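D-alanyl-D-alanine carboxypeptidase (Enterococcus faecalis V583, PDB 5ZHF) cleaves the C-terminal D-alanine from peptidoglycan-derived pentapeptides as a zinc-dependent carboxypeptidase and is linked to vancomycin resistance. Local coordinates at residues 177-182 with 187-192; 138-141 with 146-149; 112-117 with 125-130; 44-47 with 51-54. All blocks are in the same frame, centred on the assembly; numbering follows the deposited sequence.

Interaction 1 (177-182 with 187-192)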
loop_
_atom_site.group_PDB
_atom_site.type_symbol
_atom_site.label_atom_id
_atom_site.label_comp_id
_atom_site.label_asym_id
_atom_site.label_seq_id
_atom_site.Cartn_x
_atom_site.Cartn_y
_atom_site.Cartn_z
ATOM N N TYR A 177 1.345 6.616 0.824
ATOM C CA TYR A 177 2.519 7.186 1.497
ATOM C C TYR A 177 3.219 8.188 0.577
ATOM O O TYR A 177 4.297 7.911 0.060
ATOM C CB TYR A 177 3.463 6.078 1.928
ATOM C CG TYR A 177 2.834 5.011 2.807
ATOM C CD1 TYR A 177 2.199 5.347 4.015
ATOM C CD2 TYR A 177 2.844 3.665 2.426
ATOM C CE1 TYR A 177 1.642 4.372 4.825
ATOM C CE2 TYR A 177 2.280 2.681 3.238
ATOM C CZ TYR A 177 1.662 3.038 4.425
ATOM O OH TYR A 177 1.105 2.047 5.231
ATOM N N PRO A 178 2.589 9.343 0.369
ATOM C CA PRO A 178 3.159 10.307 -0.565
ATOM C C PRO A 178 4.386 11.009 -0.008
ATOM O O PRO A 178 4.584 11.061 1.207
ATOM C CB PRO A 178 2.013 11.290 -0.823
ATOM C CG PRO A 178 1.109 11.172 0.309
ATOM C CD PRO A 178 1.312 9.820 0.932
ATOM N N PRO A 179 5.238 11.515 -0.905
ATOM C CA PRO A 179 6.519 12.067 -0.454
ATOM C C PRO A 179 6.402 13.307 0.435
ATOM O O PRO A 179 7.281 13.556 1.254
ATOM C CB PRO A 179 7.251 12.395 -1.772
ATOM C CG PRO A 179 6.211 12.425 -2.829
ATOM C CD PRO A 179 5.122 11.494 -2.377
ATOM N N ASP A 180 5.330 14.066 0.278
ATOM C CA ASP A 180 5.138 15.293 1.054
ATOM C C ASP A 180 4.370 15.104 2.367
ATOM O O ASP A 180 4.033 16.087 3.003
ATOM C CB ASP A 180 4.473 16.368 0.180
ATOM C CG ASP A 180 3.067 16.022 -0.223
ATOM O OD1 ASP A 180 2.715 14.823 -0.296
ATOM O OD2 ASP A 180 2.301 16.966 -0.475
ATOM N N LYS A 181 4.104 13.859 2.768
ATOM C CA LYS A 181 3.380 13.554 4.012
ATOM C C LYS A 181 4.114 12.584 4.944
ATOM O O LYS A 181 3.486 12.030 5.868
ATOM C CB LYS A 181 1.993 12.963 3.688
ATOM C CG LYS A 181 1.129 13.842 2.812
ATOM C CD LYS A 181 0.630 15.064 3.544
ATOM C CE LYS A 181 -0.182 15.911 2.585
ATOM N NZ LYS A 181 -0.942 16.988 3.251
ATOM N N THR A 182 5.419 12.411 4.761
ATOM C CA THR A 182 6.195 11.453 5.592
ATOM C C THR A 182 6.143 11.806 7.084
ATOM O O THR A 182 6.156 10.914 7.940
ATOM C CB THR A 182 7.665 11.304 5.116
ATOM O OG1 THR A 182 8.354 12.556 5.252
ATOM C CG2 THR A 182 7.736 10.834 3.665
ATOM N N VAL A 187 6.005 7.146 7.131
ATOM C CA VAL A 187 6.493 6.207 6.130
ATOM C C VAL A 187 7.128 6.983 4.987
ATOM O O VAL A 187 6.616 8.020 4.559
ATOM C CB VAL A 187 5.326 5.306 5.633
ATOM C CG1 VAL A 187 5.817 4.301 4.592
ATOM C CG2 VAL A 187 4.679 4.583 6.818
ATOM N N SER A 188 8.242 6.453 4.479
ATOM C CA SER A 188 8.958 7.036 3.355
ATOM C C SER A 188 8.146 6.945 2.056
ATOM O O SER A 188 7.108 6.287 1.989
ATOM C CB SER A 188 10.301 6.321 3.162
ATOM O OG SER A 188 11.063 6.318 4.369
ATOM N N ASN A 189 8.635 7.624 1.027
ATOM C CA ASN A 189 7.981 7.638 -0.279
ATOM C C ASN A 189 7.980 6.227 -0.877
ATOM O O ASN A 189 9.034 5.705 -1.233
ATOM C CB ASN A 189 8.715 8.635 -1.196
ATOM C CG ASN A 189 8.184 8.645 -2.615
ATOM O OD1 ASN A 189 7.026 8.374 -2.860
ATOM N ND2 ASN A 189 9.047 9.002 -3.565
ATOM N N GLU A 190 6.800 5.608 -0.947
ATOM C CA GLU A 190 6.625 4.273 -1.503
ATOM C C GLU A 190 5.634 4.353 -2.666
ATOM O O GLU A 190 4.443 4.085 -2.512
ATOM C CB GLU A 190 6.136 3.308 -0.410
ATOM C CG GLU A 190 7.179 3.170 0.692
ATOM C CD GLU A 190 6.858 2.098 1.696
ATOM O OE1 GLU A 190 5.671 1.764 1.892
ATOM O OE2 GLU A 190 7.812 1.617 2.315
ATOM N N PRO A 191 6.117 4.762 -3.863
ATOM C CA PRO A 191 5.201 5.054 -4.975
ATOM C C PRO A 191 4.490 3.836 -5.563
ATOM O O PRO A 191 3.636 3.988 -6.430
ATOM C CB PRO A 191 6.118 5.711 -6.027
ATOM C CG PRO A 191 7.470 5.197 -5.705
ATOM C CD PRO A 191 7.517 5.104 -4.212
ATOM N N TRP A 192 4.873 2.642 -5.086
ATOM C CA TRP A 192 4.214 1.368 -5.396
ATOM C C TRP A 192 3.009 1.024 -4.507
ATOM O O TRP A 192 2.203 0.184 -4.904
ATOM C CB TRP A 192 5.225 0.211 -5.277
ATOM C CG TRP A 192 5.971 0.207 -4.010
ATOM C CD1 TRP A 192 5.594 -0.355 -2.824
ATOM C CD2 TRP A 192 7.248 0.826 -3.758
ATOM N NE1 TRP A 192 6.535 -0.124 -1.874
ATOM C CE2 TRP A 192 7.561 0.601 -2.413
ATOM C CE3 TRP A 192 8.143 1.554 -4.543
ATOM C CZ2 TRP A 192 8.754 1.056 -1.832
ATOM C CZ3 TRP A 192 9.321 2.019 -3.959
ATOM C CH2 TRP A 192 9.618 1.753 -2.630
HETATM O O HOH W 1 2.237 5.199 -1.450
HETATM O O HOH W 2 4.536 7.389 -2.581
HETATM O O HOH W 3 4.288 9.111 3.369
#
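Tyr177 and Pro179 pass close to Val187, Ser188 and Asn189 where two irregular segments run side by side, the CA atoms of Pro179 and Asn189 being 4.7 Å apart. No direct hydrogen bond crosses between the segments; three waters bridge them, two of them from backbone to backbone. One accepts from Tyr177 N at 2.8 Å and lies 2.7 Å from Glu190 O. A second links Tyr177 O to the side-chain atom Asn189 OD1, which also accepts from Arg175, and the third donates to both Pro178 O and Val187 O.

The first segment runs into the short helix 182-185 and the second follows it, in the connection between strands 173-175 and 193-196 of the central antiparallel sheet, and 187-192 carries Glu190, the inferred proton donor/acceptor.

Val187 lies over one face of the Tyr177 ring. Its CG1, anti to the backbone N (chi1 -179°), makes a CH-pi contact 3.7 Å from the centroid of the Tyr177 ring, while CG2 sits above CE1. Glu190 lies alongside Tyr177, its carboxylate turned 80° from the ring and OE1 3.4 Å from Tyr177 CD2. The Tyr177 ring also meets that of the zinc ligand His193. The methyl CG2 of Thr182 packs 3.2 Å from Val187 O, and the Pro179 ring crosses the amide of Asn189, with CD nearest OD1.

Interaction 2 (138-141 with 146-149). With ZN (zinc ion), chain C.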
loop_
_atom_site.group_PDB
_atom_site.type_symbol
_atom_site.label_atom_id
_atom_site.label_comp_id
_atom_site.label_asym_id
_atom_site.label_seq_id
_atom_site.Cartn_x
_atom_site.Cartn_y
_atom_site.Cartn_z
ATOM N N SER A 138 0.763 -3.393 9.379
ATOM C CA SER A 138 0.844 -3.218 7.926
ATOM C C SER A 138 -0.538 -3.265 7.315
ATOM O O SER A 138 -1.311 -4.168 7.612
ATOM C CB SER A 138 1.638 -4.347 7.270
ATOM O OG SER A 138 1.660 -4.134 5.861
ATOM N N GLU A 139 -0.820 -2.348 6.394
ATOM C CA GLU A 139 -2.008 -2.440 5.593
ATOM C C GLU A 139 -2.034 -3.721 4.770
ATOM O O GLU A 139 -3.098 -4.145 4.352
ATOM C CB GLU A 139 -2.136 -1.277 4.619
ATOM C CG GLU A 139 -2.406 0.057 5.254
ATOM C CD GLU A 139 -2.705 1.125 4.236
ATOM O OE1 GLU A 139 -2.158 1.087 3.102
ATOM O OE2 GLU A 139 -3.512 2.017 4.556
ATOM N N HIS A 140 -0.881 -4.315 4.486
ATOM C CA HIS A 140 -0.891 -5.562 3.737
ATOM C C HIS A 140 -1.614 -6.670 4.466
ATOM O O HIS A 140 -2.140 -7.572 3.842
ATOM C CB HIS A 140 0.501 -5.994 3.318
ATOM C CG HIS A 140 1.073 -5.152 2.222
ATOM N ND1 HIS A 140 0.824 -5.413 0.891
ATOM C CD2 HIS A 140 1.859 -4.046 2.254
ATOM C CE1 HIS A 140 1.437 -4.506 0.147
ATOM N NE2 HIS A 140 2.071 -3.665 0.944
ATOM N N GLN A 141 -1.673 -6.591 5.781
ATOM C CA GLN A 141 -2.395 -7.591 6.545
ATOM C C GLN A 141 -3.927 -7.388 6.539
ATOM O O GLN A 141 -4.665 -8.239 7.046
ATOM C CB GLN A 141 -1.838 -7.640 7.956
ATOM C CG GLN A 141 -0.375 -8.031 8.006
ATOM C CD GLN A 141 0.181 -7.962 9.396
ATOM O OE1 GLN A 141 0.832 -6.972 9.763
ATOM N NE2 GLN A 141 -0.117 -8.993 10.215
ATOM N N VAL A 146 -2.100 -3.039 -2.043
ATOM C CA VAL A 146 -1.313 -3.718 -3.054
ATOM C C VAL A 146 -0.068 -2.903 -3.368
ATOM O O VAL A 146 -0.130 -1.690 -3.504
ATOM C CB VAL A 146 -2.122 -4.017 -4.341
ATOM C CG1 VAL A 146 -3.104 -5.154 -4.106
ATOM C CG2 VAL A 146 -2.836 -2.783 -4.867
ATOM N N ASP A 147 1.069 -3.597 -3.503
ATOM C CA ASP A 147 2.245 -2.976 -4.099
ATOM C C ASP A 147 2.180 -3.262 -5.563
ATOM O O ASP A 147 2.102 -4.420 -5.959
ATOM C CB ASP A 147 3.538 -3.514 -3.506
ATOM C CG ASP A 147 3.670 -3.220 -2.036
ATOM O OD1 ASP A 147 3.156 -2.181 -1.549
ATOM O OD2 ASP A 147 4.346 -4.008 -1.371
ATOM N N ILE A 148 2.138 -2.209 -6.363
ATOM C CA ILE A 148 1.931 -2.330 -7.779
ATOM C C ILE A 148 3.245 -1.922 -8.422
ATOM O O ILE A 148 3.723 -0.820 -8.177
ATOM C CB ILE A 148 0.774 -1.446 -8.279
ATOM C CG1 ILE A 148 -0.547 -1.886 -7.615
ATOM C CG2 ILE A 148 0.688 -1.552 -9.810
ATOM C CD1 ILE A 148 -1.695 -0.896 -7.839
ATOM N N ASN A 149 3.824 -2.818 -9.212
ATOM C CA ASN A 149 5.038 -2.505 -9.968
ATOM C C ASN A 149 4.750 -2.588 -11.444
ATOM O O ASN A 149 3.654 -2.953 -11.876
ATOM C CB ASN A 149 6.150 -3.480 -9.576
ATOM C CG ASN A 149 6.760 -3.162 -8.229
ATOM O OD1 ASN A 149 6.713 -2.023 -7.743
ATOM N ND2 ASN A 149 7.385 -4.168 -7.635
HETATM ZN ZN ZN C . 3.219 -1.978 0.426
HETATM O O HOH W 4 5.278 -1.323 0.928
#
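A zinc ion, rather than a hydrogen bond, joins His140 to Asp147. His140 NE2 binds the metal at 2.1 Å and Asp147 OD1 binds it at 2.0 Å; shared coordination brings these two ligand atoms to 3.1 Å from each other. The second carboxylate oxygen, OD2 of Asp147, stays 2.9 Å from the zinc, so the aspartate binds essentially through one oxygen, and OD2 is instead engaged by a salt bridge to Arg98. The two side chains cross at about a right angle, with the imidazole and carboxylate planes 68° apart. His193 and a water, the latter at 2.2 Å from the zinc, complete the four ligands of this His-Asp-His site of the M15B peptidase.

The orientation of the imidazole is fixed at both nitrogens, since ND1 of His140 is hydrogen-bonded to Gly96 O while NE2 faces the metal. Its backbone is held as well: His140 N donates to Ser138 OG at 2.9 Å, forming an ST turn that leads into the 3-10 segment, and Ser138 is itself a substrate-binding residue. Behind the first shell, Glu139 OE1 bonds to His193 NE2, a second-shell contact that would position that ligand and may polarise it.

His140 comes from the loop between helix 121-128 and strand 145-150, whereas Asp147 sits on that strand, flanked in the sheet by strands 91-95 and 193-196.

Interaction 3 (112-117 with 125-130)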
loop_
_atom_site.group_PDB
_atom_site.type_symbol
_atom_site.label_atom_id
_atom_site.label_comp_id
_atom_site.label_asym_id
_atom_site.label_seq_id
_atom_site.Cartn_x
_atom_site.Cartn_y
_atom_site.Cartn_z
ATOM N N ALA A 112 18.144 -6.374 7.886
ATOM C CA ALA A 112 19.426 -6.932 7.441
ATOM C C ALA A 112 20.113 -6.057 6.388
ATOM O O ALA A 112 21.341 -5.919 6.404
ATOM C CB ALA A 112 19.238 -8.347 6.907
ATOM N N GLU A 113 19.342 -5.503 5.453
ATOM C CA GLU A 113 19.898 -4.583 4.451
ATOM C C GLU A 113 20.538 -3.358 5.096
ATOM O O GLU A 113 21.600 -2.914 4.655
ATOM C CB GLU A 113 18.842 -4.129 3.450
ATOM C CG GLU A 113 18.451 -5.192 2.448
ATOM C CD GLU A 113 17.190 -4.828 1.672
ATOM O OE1 GLU A 113 16.757 -3.652 1.714
ATOM O OE2 GLU A 113 16.628 -5.737 1.008
ATOM N N TYR A 114 19.886 -2.800 6.112
ATOM C CA TYR A 114 20.492 -1.686 6.866
ATOM C C TYR A 114 21.726 -2.111 7.638
ATOM O O TYR A 114 22.740 -1.402 7.593
ATOM C CB TYR A 114 19.482 -0.996 7.787
ATOM C CG TYR A 114 18.660 0.019 7.032
ATOM C CD1 TYR A 114 19.236 1.222 6.600
ATOM C CD2 TYR A 114 17.319 -0.227 6.707
ATOM C CE1 TYR A 114 18.506 2.159 5.885
ATOM C CE2 TYR A 114 16.574 0.705 6.000
ATOM C CZ TYR A 114 17.169 1.895 5.583
ATOM O OH TYR A 114 16.438 2.841 4.887
ATOM N N LYS A 115 21.668 -3.252 8.316
ATOM C CA LYS A 115 22.842 -3.770 9.051
ATOM C C LYS A 115 24.063 -3.851 8.139
ATOM O O LYS A 115 25.150 -3.395 8.517
ATOM C CB LYS A 115 22.557 -5.121 9.718
ATOM C CG LYS A 115 21.632 -5.027 10.914
ATOM C CD LYS A 115 21.575 -6.307 11.741
ATOM C CE LYS A 115 21.117 -7.520 10.941
ATOM N NZ LYS A 115 21.015 -8.721 11.821
ATOM N N ALA A 116 23.878 -4.364 6.921
ATOM C CA ALA A 116 24.967 -4.462 5.949
ATOM C C ALA A 116 25.513 -3.112 5.456
ATOM O O ALA A 116 26.619 -3.070 4.914
ATOM C CB ALA A 116 24.539 -5.318 4.754
ATOM N N LYS A 117 24.741 -2.027 5.602
ATOM C CA LYS A 117 25.177 -0.668 5.202
ATOM C C LYS A 117 25.802 0.129 6.354
ATOM O O LYS A 117 26.143 1.302 6.185
ATOM C CB LYS A 117 24.001 0.122 4.583
ATOM C CG LYS A 117 23.723 -0.211 3.125
ATOM C CD LYS A 117 24.931 0.071 2.228
ATOM C CE LYS A 117 24.574 0.060 0.749
ATOM N NZ LYS A 117 23.841 -1.170 0.352
ATOM N N LYS A 125 16.629 -1.502 12.847
ATOM C CA LYS A 125 15.192 -1.715 13.121
ATOM C C LYS A 125 14.411 -0.406 12.998
ATOM O O LYS A 125 13.393 -0.332 12.281
ATOM C CB LYS A 125 14.988 -2.337 14.505
ATOM C CG LYS A 125 15.451 -3.784 14.610
ATOM C CD LYS A 125 15.822 -4.174 16.042
ATOM C CE LYS A 125 16.539 -5.519 16.130
ATOM N NZ LYS A 125 15.614 -6.669 16.341
ATOM N N ALA A 126 14.909 0.636 13.657
ATOM C CA ALA A 126 14.264 1.951 13.590
ATOM C C ALA A 126 14.238 2.531 12.173
ATOM O O ALA A 126 13.245 3.129 11.755
ATOM C CB ALA A 126 14.947 2.923 14.544
ATOM N N GLU A 127 15.316 2.335 11.423
ATOM C CA GLU A 127 15.358 2.808 10.048
ATOM C C GLU A 127 14.456 1.965 9.132
ATOM O O GLU A 127 13.798 2.503 8.255
ATOM C CB GLU A 127 16.804 2.823 9.539
ATOM C CG GLU A 127 17.033 3.739 8.355
ATOM C CD GLU A 127 16.819 5.196 8.689
ATOM O OE1 GLU A 127 17.581 5.746 9.514
ATOM O OE2 GLU A 127 15.883 5.785 8.117
ATOM N N ALA A 128 14.430 0.650 9.344
ATOM C CA ALA A 128 13.596 -0.256 8.546
ATOM C C ALA A 128 12.103 0.061 8.659
ATOM O O ALA A 128 11.366 -0.120 7.690
ATOM C CB ALA A 128 13.836 -1.697 8.950
ATOM N N GLU A 129 11.682 0.524 9.834
ATOM C CA GLU A 129 10.270 0.812 10.109
ATOM C C GLU A 129 9.705 1.974 9.263
ATOM O O GLU A 129 8.498 2.039 9.037
ATOM C CB GLU A 129 10.076 1.076 11.609
ATOM C CG GLU A 129 8.647 0.969 12.107
ATOM C CD GLU A 129 8.540 0.688 13.602
ATOM O OE1 GLU A 129 9.581 0.498 14.275
ATOM O OE2 GLU A 129 7.400 0.636 14.110
ATOM N N THR A 130 10.571 2.862 8.771
ATOM C CA THR A 130 10.153 3.923 7.842
ATOM C C THR A 130 9.756 3.370 6.474
ATOM O O THR A 130 9.209 4.119 5.664
ATOM C CB THR A 130 11.231 5.020 7.630
ATOM O OG1 THR A 130 12.389 4.465 6.976
ATOM C CG2 THR A 130 11.641 5.653 8.953
#
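The Tyr114 ring carries the aliphatic part of Glu127 on one face. Glu127 CG stands 3.2 Å above the ring plane, offset toward the rim, and lies 3.3 Å from both CE1 and CZ of Tyr114. The contact is a CH-pi interaction, with CG 26° off the normal at the ring centroid. Ala128 approaches the CD2 and CE2 side obliquely, its backbone N being 4.0 Å from Tyr114 CE2. Tyr119 adds an edge-to-face contact with the same ring.

Glu127 reaches the ring because CG is anti to its backbone N (chi1 -159°) and the chain then bends at chi2. The side chains cross at about a right angle, and the carboxylate plane is inclined by 46° to the ring.

The contact joins the C-terminal part of helix 100-116 to helix 121-128 across the short connection between them, the CA atoms of Tyr114 and Ala128 being 7.2 Å apart. Where the second helix gives way to loop, Thr130 OG1 donates to Glu127 O at 2.7 Å, in the carbonyl plane, and Thr130 N also bonds to that oxygen.

Across the helices the chemistry is apolar: methylene groups and a ring face meet without a hydrogen bond. The tyrosine hydroxyl is bonded instead to NE1 of Trp131, a substrate-binding residue, so the same ring that packs between the two helices would also help position that indole.

Interaction 4 (44-47 with 51-54)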
loop_
_atom_site.group_PDB
_atom_site.type_symbol
_atom_site.label_atom_id
_atom_site.label_comp_id
_atom_site.label_asym_id
_atom_site.label_seq_id
_atom_site.Cartn_x
_atom_site.Cartn_y
_atom_site.Cartn_z
ATOM N N ILE A 44 -10.868 1.927 7.401
ATOM C CA ILE A 44 -10.113 1.465 8.538
ATOM C C ILE A 44 -8.658 1.977 8.524
ATOM O O ILE A 44 -7.992 1.940 7.490
ATOM C CB ILE A 44 -10.176 -0.074 8.705
ATOM C CG1 ILE A 44 -9.557 -0.475 10.050
ATOM C CG2 ILE A 44 -9.534 -0.804 7.528
ATOM C CD1 ILE A 44 -9.757 -1.939 10.414
ATOM N N LEU A 45 -8.226 2.538 9.648
ATOM C CA LEU A 45 -6.888 3.070 9.784
ATOM C C LEU A 45 -5.957 2.044 10.401
ATOM O O LEU A 45 -6.176 1.586 11.531
ATOM C CB LEU A 45 -6.927 4.353 10.619
ATOM C CG LEU A 45 -5.594 5.100 10.753
ATOM C CD1 LEU A 45 -5.018 5.454 9.384
ATOM C CD2 LEU A 45 -5.758 6.362 11.592
ATOM N N VAL A 46 -4.902 1.666 9.655
ATOM C CA VAL A 46 -3.854 0.781 10.155
ATOM C C VAL A 46 -2.513 1.483 9.975
ATOM O O VAL A 46 -2.130 1.847 8.865
ATOM C CB VAL A 46 -3.842 -0.603 9.458
ATOM C CG1 VAL A 46 -2.648 -1.438 9.899
ATOM C CG2 VAL A 46 -5.141 -1.327 9.778
ATOM N N ASN A 47 -1.806 1.661 11.074
ATOM C CA ASN A 47 -0.497 2.277 11.088
ATOM C C ASN A 47 0.192 1.917 12.387
ATOM O O ASN A 47 -0.306 1.117 13.089
ATOM C CB ASN A 47 -0.527 3.775 10.829
ATOM C CG ASN A 47 -1.226 4.576 11.907
ATOM O OD1 ASN A 47 -1.468 4.135 12.991
ATOM N ND2 ASN A 47 -1.520 5.780 11.578
ATOM N N PRO A 51 -3.032 -0.707 15.296
ATOM C CA PRO A 51 -2.853 -2.078 14.854
ATOM C C PRO A 51 -4.130 -2.667 14.271
ATOM O O PRO A 51 -5.219 -2.183 14.584
ATOM C CB PRO A 51 -2.512 -2.841 16.150
ATOM C CG PRO A 51 -2.128 -1.806 17.119
ATOM C CD PRO A 51 -2.917 -0.594 16.761
ATOM N N ILE A 52 -3.987 -3.719 13.474
ATOM C CA ILE A 52 -5.163 -4.449 12.987
ATOM C C ILE A 52 -5.858 -5.046 14.199
ATOM O O ILE A 52 -5.183 -5.610 15.066
ATOM C CB ILE A 52 -4.790 -5.555 11.989
ATOM C CG1 ILE A 52 -4.310 -4.878 10.708
ATOM C CG2 ILE A 52 -5.986 -6.426 11.639
ATOM C CD1 ILE A 52 -3.882 -5.832 9.650
ATOM N N PRO A 53 -7.197 -4.934 14.260
ATOM C CA PRO A 53 -7.921 -5.560 15.381
ATOM C C PRO A 53 -7.637 -7.049 15.513
ATOM O O PRO A 53 -7.425 -7.720 14.513
ATOM C CB PRO A 53 -9.390 -5.341 15.005
ATOM C CG PRO A 53 -9.391 -4.159 14.101
ATOM C CD PRO A 53 -8.113 -4.238 13.335
ATOM N N ALA A 54 -7.601 -7.573 16.740
ATOM C CA ALA A 54 -7.543 -9.020 16.918
ATOM C C ALA A 54 -8.842 -9.592 16.325
ATOM O O ALA A 54 -9.889 -8.946 16.395
ATOM C CB ALA A 54 -7.405 -9.379 18.397
HETATM O O HOH W 5 -7.020 -0.722 12.939
#
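The N-terminal loop that precedes strand 60-62 doubles back here, bringing Val46 and Ile44 against Ile52 and Pro53. Val46 and Ile52 cross at a slant, both methyls of the valine bearing on one methylene: Val46 CG2 is 3.8 Å from Ile52 CG1, and Val46 CG1 is 3.9 Å from it. The valine straddles that methylene because CG1 is anti to its backbone N (chi1 174°) and CG2 anti to its carbonyl carbon.

Neither segment is a regular strand, and no direct hydrogen bond crosses between them, so the turn is closed by side-chain packing and by water. One water donates to Leu45 O at 2.8 Å and to Pro51 O at 2.8 Å, bridging two carbonyls of the facing backbones. The buried Val46 lies near the substrate site, its side chain about 6 Å from that of Ser138, while Ile52 bonds through its backbone to Gly136 and packs on Gln141.

At the other end of the contact, the end of the Ile44 side chain meets the Pro53 ring, with Ile44 CD1 4.1 Å from Pro53 CD. The extended isoleucine chain carries this methyl across to the proline ring, and Ile44 O is hydrogen-bonded to Arg195 NH2.

In the fold
Along the chain the contacts follow one another in series: interaction 4, then 3, 2 and 1. Interaction 2 lies nearest the centre of the chain, its own centre about 13, 14 and 19 Å from the centres of interactions 1, 4 and 3, respectively. Interactions 1 and 2 touch beside strand 145-150, where Trp192 O, just before strand 193-196, probably accepts from Ile148 N. Interaction 1 also meets interaction 3, Ser188 N probably bonding to Thr130 O, and the Ile52 side chain of interaction 4 packs on Gln141 of interaction 2. The helix pair of interaction 3 thus borders the loop carrying Glu190, while the loop of interaction 4 packs against the segment carrying His140, with substrate-site residues near each.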